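B-type Cna protein (Enterococcus faecium, PDB 6FWY) is a cell-surface protein of unknown function whose thioester domain, of a class with a slipknot topology, probably forms covalent attachments to host molecules. Local coordinates at residues T7-A12 against V260-S265; V214-S219 against A239-T244; M37-F42 against V109-A114. All coordinates share one frame; numbering follows the deposited sequence.

The three contacts show how distant parts of a chain can be gathered round one large antiparallel sheet. Contact 1 joins nearly the two ends of the sequence, and both others are nested in the loop it closes; contact 3 closes before contact 2 opens. Contacts 1 and 2 have centres about 19 Å apart and touch through neighbouring strands 231-250 and 258-277, where T263 OG1 and T244 OG1 are 2.7 Å apart. Contact 3, centred about 20 Å from contact 1, reaches the sheet through strand 32-44, beside strand 11-21. Contacts 2 and 3, centres about 35 Å apart, lie on opposite sides of the chain's centre; the long strands 231-250 and 258-277 run between the two regions.

Contact 1: residues T7-A12 against V260-S265; sequences TKPTSA and VMITTS
T264 turns its hydroxyl directly opposite its own backbone N (chi1 -176°), which carries OG1 to the carbonyl of T7, while S265 OG, set between its backbone N and carbonyl carbon, meets T7 OG1, which lies beside T7's own N. The result closes one end of an antiparallel strand pairing, in which the short strand 5-6 borders strand 258-277. T7 N donates to S265 O at 2.9 Å in a nearly straight bond (168°). The next link is made by a side chain: T264 OG1 gives its proton to T7 O at 2.7 Å, approaching 45° above the carbonyl plane. T264 makes its backbone bond with T243 of strand 231-250, which flanks strand 258-277, and its hydroxyl adds the link to T7. A third bond ties T7 OG1 to S265 OG at 3.1 Å, with either hydroxyl able to donate. T264 CG2 packs close to T7 O, at 3.3 Å. Beyond T7 the chain peels away toward strand 67-73, with T10 bonded to Y70 and A12 to L68. Before it leaves, P9 rests its ring obliquely on the end of I262, P9 CG lying 3.8 Å from I262 CD1.

Contact 2: residues V214-S219 against A239-T244; sequences VKLNSS and ANVSTT
The hydroxyl of T179 grips both sides of the turn that sets L216 against V241 and A239: T179 OG1 is hydrogen-bonded to K215 O and to S218 N. A second clasp comes from N217, whose OD1 is bonded to S181 N. The turn is held against strand 172-181, and L216 projects toward strand 231-250 to make a purely apolar contact, with no hydrogen bond between the two segments. Its CG lies opposite the carbonyl carbon (chi1 -55°) and the chain then runs on extended to CD1, which meets V241 CG1 at 3.8 Å. The two side chains cross at about a right angle, branch against branch. The other methyl is held more loosely, L216 CD2 standing 4.5 Å from A239 CB. A239 and V241 are alternate residues of one strand, so the leucine spans two side chains with N240 between them in the sequence. N217, in a left-handed backbone conformation, and S218 both face T179 and form a G1 beta bulge where the turn enters strand 218-225. The turn carries the chain from strand 213-215, a member of the large sheet, to strand 218-225 of the five-stranded one. Within the large sheet, strand 185-191 pairs with both 213-215 and 231-250, and L216 packs on A187 of that strand as well as touching S181 of the five-stranded sheet.

Contact 3: residues M37-F42 against V109-A114; sequences MISSQF and VSWVLA
Here the indole of W111, near the end of helix 99-113, carries this part of a helix-on-sheet packing: it is inserted against the break within strand 32-44, where M37 and I38 are irregular and the strand resumes at S39, without a hydrogen bond between the two segments. The far rim of the six-membered ring does the touching. I38 O lies beside the CZ2-CH2 edge, near the ring plane, 3.6 Å from W111 CH2. M37 O approaches the same carbon obliquely, also at 3.6 Å from W111 CH2, and it is engaged elsewhere by a hydrogen bond with Y104 OH of the same helix. M37 adds a distant Met-aromatic contact. With its chain bent at chi2 (-65°), its SD stands 5.0 Å from the centroid of the W111 six-membered ring and 9° off the ring normal; the close contact is made by M37 CB, which packs 3.7 Å from W111 CZ3. This helix-on-sheet packing belongs to the helical side of the thioester domain: the neighbouring residues V109 and L113 turn to helices 76-84 and 131-150, and S110 OG bonds to C52 O on strand 49-52. Two residues along from M37, S39 lies obliquely to the ring, its CB 4.0 Å from W111 CH2. The strand at this point is fixed by backbone bonding of S39 to T21, and N116 and F117, in the loop after the helix, also pack on the tryptophan.

Contact 1: residues T7-A12 against V260-S265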
loop_
_atom_site.group_PDB
_atom_site.type_symbol
_atom_site.label_atom_id
_atom_site.label_comp_id
_atom_site.label_asym_id
_atom_site.label_seq_id
_atom_site.Cartn_x
_atom_site.Cartn_y
_atom_site.Cartn_z
ATOM N N THR A 7 0.119 -2.633 10.220
ATOM C CA THR A 7 1.148 -2.307 11.200
ATOM C C THR A 7 1.847 -1.030 10.746
ATOM O O THR A 7 2.268 -0.923 9.591
ATOM C CB THR A 7 2.159 -3.464 11.361
ATOM O OG1 THR A 7 1.470 -4.637 11.808
ATOM C CG2 THR A 7 3.257 -3.133 12.369
ATOM N N LYS A 8 1.950 -0.064 11.646
ATOM C CA LYS A 8 2.507 1.233 11.284
ATOM C C LYS A 8 4.016 1.238 11.473
ATOM O O LYS A 8 4.516 0.654 12.440
ATOM C CB LYS A 8 1.850 2.345 12.114
ATOM C CG LYS A 8 0.330 2.419 11.981
ATOM C CD LYS A 8 -0.142 2.523 10.530
ATOM C CE LYS A 8 -1.642 2.772 10.399
ATOM N NZ LYS A 8 -2.437 1.639 10.937
ATOM N N PRO A 9 4.758 1.860 10.542
ATOM C CA PRO A 9 6.162 2.129 10.833
ATOM C C PRO A 9 6.277 3.145 11.958
ATOM O O PRO A 9 5.318 3.854 12.224
ATOM C CB PRO A 9 6.730 2.669 9.522
ATOM C CG PRO A 9 5.570 3.054 8.709
ATOM C CD PRO A 9 4.335 2.434 9.268
ATOM N N THR A 10 7.413 3.178 12.631
ATOM C CA THR A 10 7.664 4.131 13.710
ATOM C C THR A 10 8.570 5.307 13.333
ATOM O O THR A 10 8.498 6.353 14.001
ATOM C CB THR A 10 8.277 3.431 14.935
ATOM O OG1 THR A 10 9.476 2.756 14.529
ATOM C CG2 THR A 10 7.271 2.439 15.545
ATOM N N SER A 11 9.438 5.136 12.337
ATOM C CA SER A 11 10.312 6.214 11.849
ATOM C C SER A 11 10.930 5.889 10.498
ATOM O O SER A 11 10.850 4.761 10.023
ATOM C CB SER A 11 11.429 6.529 12.834
ATOM O OG SER A 11 12.391 5.476 12.842
ATOM N N ALA A 12 11.538 6.900 9.897
ATOM C CA ALA A 12 12.159 6.794 8.578
ATOM C C ALA A 12 13.337 7.762 8.506
ATOM O O ALA A 12 13.341 8.809 9.141
ATOM C CB ALA A 12 11.163 7.088 7.452
ATOM N N VAL A 260 6.255 8.436 1.847
ATOM C CA VAL A 260 7.083 7.371 1.250
ATOM C C VAL A 260 6.349 6.034 1.354
ATOM O O VAL A 260 5.610 5.806 2.297
ATOM C CB VAL A 260 8.501 7.292 1.896
ATOM C CG1 VAL A 260 8.438 7.003 3.373
ATOM C CG2 VAL A 260 9.390 6.270 1.201
ATOM N N MET A 261 6.538 5.181 0.350
ATOM C CA MET A 261 5.976 3.846 0.332
ATOM C C MET A 261 6.827 2.960 1.229
ATOM O O MET A 261 8.032 2.899 1.066
ATOM C CB MET A 261 5.958 3.289 -1.091
ATOM C CG MET A 261 5.016 4.054 -2.023
ATOM S SD MET A 261 3.257 3.892 -1.654
ATOM C CE MET A 261 2.908 2.354 -2.492
ATOM N N ILE A 262 6.181 2.314 2.193
ATOM C CA ILE A 262 6.852 1.371 3.087
ATOM C C ILE A 262 6.167 0.010 3.080
ATOM O O ILE A 262 4.945 -0.084 3.203
ATOM C CB ILE A 262 6.940 1.926 4.522
ATOM C CG1 ILE A 262 7.773 3.216 4.501
ATOM C CG2 ILE A 262 7.550 0.894 5.475
ATOM C CD1 ILE A 262 7.824 3.940 5.810
ATOM N N THR A 263 6.984 -1.029 2.944
ATOM C CA THR A 263 6.540 -2.415 3.058
ATOM C C THR A 263 6.374 -2.710 4.552
ATOM O O THR A 263 7.295 -2.529 5.326
ATOM C CB THR A 263 7.553 -3.367 2.375
ATOM O OG1 THR A 263 7.666 -2.988 0.997
ATOM C CG2 THR A 263 7.129 -4.841 2.450
ATOM N N THR A 264 5.169 -3.113 4.940
ATOM C CA THR A 264 4.855 -3.487 6.324
ATOM C C THR A 264 3.924 -4.711 6.311
ATOM O O THR A 264 3.705 -5.306 5.255
ATOM C CB THR A 264 4.256 -2.290 7.105
ATOM O OG1 THR A 264 4.047 -2.647 8.486
ATOM C CG2 THR A 264 2.914 -1.793 6.444
ATOM N N SER A 265 3.416 -5.112 7.473
ATOM C CA SER A 265 2.465 -6.240 7.568
ATOM C C SER A 265 1.049 -5.734 7.809
ATOM O O SER A 265 0.854 -4.605 8.297
ATOM C CB SER A 265 2.845 -7.208 8.693
ATOM O OG SER A 265 3.084 -6.492 9.884
#

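Contact 2: residues V214-S219 against A239-T244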
loop_
_atom_site.group_PDB
_atom_site.type_symbol
_atom_site.label_atom_id
_atom_site.label_comp_id
_atom_site.label_asym_id
_atom_site.label_seq_id
_atom_site.Cartn_x
_atom_site.Cartn_y
_atom_site.Cartn_z
ATOM N N VAL A 214 -2.530 -21.930 6.975
ATOM C CA VAL A 214 -2.827 -22.300 5.584
ATOM C C VAL A 214 -2.179 -21.308 4.632
ATOM O O VAL A 214 -1.851 -20.173 5.015
ATOM C CB VAL A 214 -4.344 -22.393 5.289
ATOM C CG1 VAL A 214 -5.009 -23.426 6.176
ATOM C CG2 VAL A 214 -5.055 -21.054 5.480
ATOM N N LYS A 215 -2.001 -21.737 3.393
ATOM C CA LYS A 215 -1.455 -20.878 2.362
ATOM C C LYS A 215 -2.566 -20.063 1.720
ATOM O O LYS A 215 -3.711 -20.462 1.752
ATOM C CB LYS A 215 -0.713 -21.718 1.327
ATOM C CG LYS A 215 0.618 -22.215 1.857
ATOM C CD LYS A 215 1.060 -23.495 1.163
ATOM C CE LYS A 215 2.549 -23.751 1.343
ATOM N NZ LYS A 215 3.364 -23.025 0.310
ATOM N N LEU A 216 -2.182 -18.917 1.163
ATOM C CA LEU A 216 -3.070 -18.053 0.366
ATOM C C LEU A 216 -2.990 -18.450 -1.101
ATOM O O LEU A 216 -1.931 -18.851 -1.577
ATOM C CB LEU A 216 -2.652 -16.592 0.499
ATOM C CG LEU A 216 -2.566 -16.039 1.909
ATOM C CD1 LEU A 216 -2.241 -14.541 1.875
ATOM C CD2 LEU A 216 -3.858 -16.274 2.663
ATOM N N ASN A 217 -4.100 -18.290 -1.815
ATOM C CA ASN A 217 -4.216 -18.713 -3.219
ATOM C C ASN A 217 -3.903 -20.208 -3.358
ATOM O O ASN A 217 -3.087 -20.641 -4.178
ATOM C CB ASN A 217 -3.363 -17.824 -4.128
ATOM C CG ASN A 217 -3.739 -16.349 -3.995
ATOM O OD1 ASN A 217 -4.907 -16.011 -4.065
ATOM N ND2 ASN A 217 -2.767 -15.488 -3.757
ATOM N N SER A 218 -4.579 -20.981 -2.519
ATOM C CA SER A 218 -4.364 -22.414 -2.393
ATOM C C SER A 218 -5.663 -23.057 -1.912
ATOM O O SER A 218 -6.741 -22.499 -2.098
ATOM C CB SER A 218 -3.214 -22.665 -1.400
ATOM O OG SER A 218 -2.832 -24.031 -1.391
ATOM N N SER A 219 -5.577 -24.237 -1.317
ATOM C CA SER A 219 -6.726 -24.826 -0.657
ATOM C C SER A 219 -6.311 -25.636 0.546
ATOM O O SER A 219 -5.143 -25.934 0.727
ATOM C CB SER A 219 -7.545 -25.667 -1.635
ATOM O OG SER A 219 -6.736 -26.535 -2.377
ATOM N N ALA A 239 -5.666 -13.572 7.707
ATOM C CA ALA A 239 -4.495 -13.448 6.840
ATOM C C ALA A 239 -3.449 -12.558 7.498
ATOM O O ALA A 239 -3.775 -11.620 8.223
ATOM C CB ALA A 239 -4.875 -12.928 5.472
ATOM N N ASN A 240 -2.190 -12.899 7.282
ATOM C CA ASN A 240 -1.079 -12.089 7.710
ATOM C C ASN A 240 -0.234 -11.899 6.465
ATOM O O ASN A 240 0.387 -12.853 5.973
ATOM C CB ASN A 240 -0.279 -12.761 8.824
ATOM C CG ASN A 240 0.742 -11.815 9.449
ATOM O OD1 ASN A 240 0.762 -10.604 9.159
ATOM N ND2 ASN A 240 1.584 -12.345 10.304
ATOM N N VAL A 241 -0.251 -10.674 5.951
ATOM C CA VAL A 241 0.296 -10.380 4.644
ATOM C C VAL A 241 1.323 -9.270 4.688
ATOM O O VAL A 241 1.434 -8.528 5.653
ATOM C CB VAL A 241 -0.802 -10.010 3.622
ATOM C CG1 VAL A 241 -1.830 -11.127 3.529
ATOM C CG2 VAL A 241 -1.471 -8.674 3.954
ATOM N N SER A 242 2.080 -9.205 3.612
ATOM C CA SER A 242 3.002 -8.134 3.352
ATOM C C SER A 242 2.232 -7.121 2.504
ATOM O O SER A 242 1.515 -7.518 1.583
ATOM C CB SER A 242 4.182 -8.691 2.582
ATOM O OG SER A 242 5.186 -7.735 2.483
ATOM N N THR A 243 2.349 -5.834 2.827
ATOM C CA THR A 243 1.688 -4.785 2.069
ATOM C C THR A 243 2.594 -3.547 2.008
ATOM O O THR A 243 3.279 -3.222 2.975
ATOM C CB THR A 243 0.287 -4.454 2.674
ATOM O OG1 THR A 243 -0.488 -3.658 1.757
ATOM C CG2 THR A 243 0.380 -3.716 4.058
ATOM N N THR A 244 2.615 -2.890 0.849
ATOM C CA THR A 244 3.407 -1.662 0.639
ATOM C C THR A 244 2.446 -0.474 0.473
ATOM O O THR A 244 1.770 -0.344 -0.557
ATOM C CB THR A 244 4.398 -1.844 -0.536
ATOM O OG1 THR A 244 5.280 -2.945 -0.238
ATOM C CG2 THR A 244 5.268 -0.622 -0.756
#

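Contact 3: residues M37-F42 against V109-A114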
loop_
_atom_site.group_PDB
_atom_site.type_symbol
_atom_site.label_atom_id
_atom_site.label_comp_id
_atom_site.label_asym_id
_atom_site.label_seq_id
_atom_site.Cartn_x
_atom_site.Cartn_y
_atom_site.Cartn_z
ATOM N N MET A 37 9.642 27.060 -6.836
ATOM C CA MET A 37 9.411 25.837 -6.090
ATOM C C MET A 37 10.538 24.843 -6.385
ATOM O O MET A 37 10.391 23.929 -7.194
ATOM C CB MET A 37 8.044 25.270 -6.439
ATOM C CG MET A 37 6.882 26.120 -5.938
ATOM S SD MET A 37 6.808 26.179 -4.148
ATOM C CE MET A 37 5.694 27.504 -3.843
ATOM N N ILE A 38 11.659 25.066 -5.707
ATOM C CA ILE A 38 12.861 24.271 -5.875
ATOM C C ILE A 38 12.663 22.966 -5.070
ATOM O O ILE A 38 11.795 22.892 -4.179
ATOM C CB ILE A 38 14.153 24.999 -5.423
ATOM C CG1 ILE A 38 14.278 25.024 -3.879
ATOM C CG2 ILE A 38 14.233 26.406 -6.012
ATOM C CD1 ILE A 38 15.449 25.799 -3.331
ATOM N N SER A 39 13.470 21.955 -5.404
ATOM C CA SER A 39 13.414 20.686 -4.699
ATOM C C SER A 39 14.685 19.869 -4.877
ATOM O O SER A 39 15.416 20.017 -5.872
ATOM C CB SER A 39 12.223 19.858 -5.159
ATOM O OG SER A 39 11.886 18.905 -4.175
ATOM N N SER A 40 14.911 19.010 -3.885
ATOM C CA SER A 40 15.989 18.021 -3.901
ATOM C C SER A 40 15.383 16.626 -3.834
ATOM O O SER A 40 14.546 16.350 -2.983
ATOM C CB SER A 40 16.889 18.205 -2.697
ATOM O OG SER A 40 17.604 19.409 -2.762
ATOM N N GLN A 41 15.825 15.747 -4.719
ATOM C CA GLN A 41 15.323 14.378 -4.721
ATOM C C GLN A 41 15.959 13.594 -3.549
ATOM O O GLN A 41 17.170 13.688 -3.293
ATOM C CB GLN A 41 15.633 13.715 -6.052
ATOM C CG GLN A 41 14.943 12.380 -6.284
ATOM C CD GLN A 41 15.384 11.740 -7.585
ATOM O OE1 GLN A 41 14.656 11.753 -8.587
ATOM N NE2 GLN A 41 16.598 11.245 -7.595
ATOM N N PHE A 42 15.120 12.849 -2.834
ATOM C CA PHE A 42 15.564 12.013 -1.733
ATOM C C PHE A 42 14.837 10.657 -1.696
ATOM O O PHE A 42 13.752 10.492 -2.277
ATOM C CB PHE A 42 15.423 12.742 -0.394
ATOM C CG PHE A 42 14.005 13.079 -0.017
ATOM C CD1 PHE A 42 13.388 14.238 -0.517
ATOM C CD2 PHE A 42 13.272 12.249 0.836
ATOM C CE1 PHE A 42 12.098 14.554 -0.156
ATOM C CE2 PHE A 42 11.970 12.564 1.199
ATOM C CZ PHE A 42 11.384 13.715 0.699
ATOM N N VAL A 109 2.528 17.121 -7.939
ATOM C CA VAL A 109 1.330 16.414 -7.448
ATOM C C VAL A 109 1.339 16.297 -5.915
ATOM O O VAL A 109 0.352 16.635 -5.260
ATOM C CB VAL A 109 1.178 15.007 -8.079
ATOM C CG1 VAL A 109 0.044 14.213 -7.426
ATOM C CG2 VAL A 109 0.933 15.148 -9.564
ATOM N N SER A 110 2.444 15.842 -5.353
ATOM C CA SER A 110 2.564 15.759 -3.897
ATOM C C SER A 110 2.249 17.092 -3.179
ATOM O O SER A 110 1.506 17.116 -2.203
ATOM C CB SER A 110 3.961 15.272 -3.496
ATOM O OG SER A 110 4.045 15.074 -2.101
ATOM N N TRP A 111 2.823 18.184 -3.676
ATOM C CA TRP A 111 2.615 19.503 -3.076
ATOM C C TRP A 111 1.139 19.923 -3.115
ATOM O O TRP A 111 0.616 20.431 -2.139
ATOM C CB TRP A 111 3.483 20.567 -3.754
ATOM C CG TRP A 111 4.944 20.603 -3.333
ATOM C CD1 TRP A 111 5.459 20.347 -2.082
ATOM C CD2 TRP A 111 6.058 20.966 -4.149
ATOM N NE1 TRP A 111 6.804 20.539 -2.081
ATOM C CE2 TRP A 111 7.208 20.907 -3.331
ATOM C CE3 TRP A 111 6.202 21.321 -5.488
ATOM C CZ2 TRP A 111 8.490 21.184 -3.818
ATOM C CZ3 TRP A 111 7.467 21.624 -5.968
ATOM C CH2 TRP A 111 8.591 21.547 -5.147
ATOM N N VAL A 112 0.487 19.680 -4.249
ATOM C CA VAL A 112 -0.931 19.994 -4.435
ATOM C C VAL A 112 -1.807 19.117 -3.548
ATOM O O VAL A 112 -2.653 19.620 -2.836
ATOM C CB VAL A 112 -1.337 19.870 -5.916
ATOM C CG1 VAL A 112 -2.848 20.042 -6.100
ATOM C CG2 VAL A 112 -0.589 20.917 -6.737
ATOM N N LEU A 113 -1.572 17.809 -3.551
ATOM C CA LEU A 113 -2.322 16.881 -2.686
ATOM C C LEU A 113 -2.192 17.214 -1.214
ATOM O O LEU A 113 -3.140 17.063 -0.471
ATOM C CB LEU A 113 -1.903 15.412 -2.920
ATOM C CG LEU A 113 -2.222 14.747 -4.263
ATOM C CD1 LEU A 113 -1.787 13.280 -4.237
ATOM C CD2 LEU A 113 -3.708 14.838 -4.582
ATOM N N ALA A 114 -1.018 17.671 -0.802
ATOM C CA ALA A 114 -0.776 18.066 0.591
ATOM C C ALA A 114 -1.364 19.444 0.944
ATOM O O ALA A 114 -1.328 19.857 2.086
ATOM C CB ALA A 114 0.713 18.026 0.905
#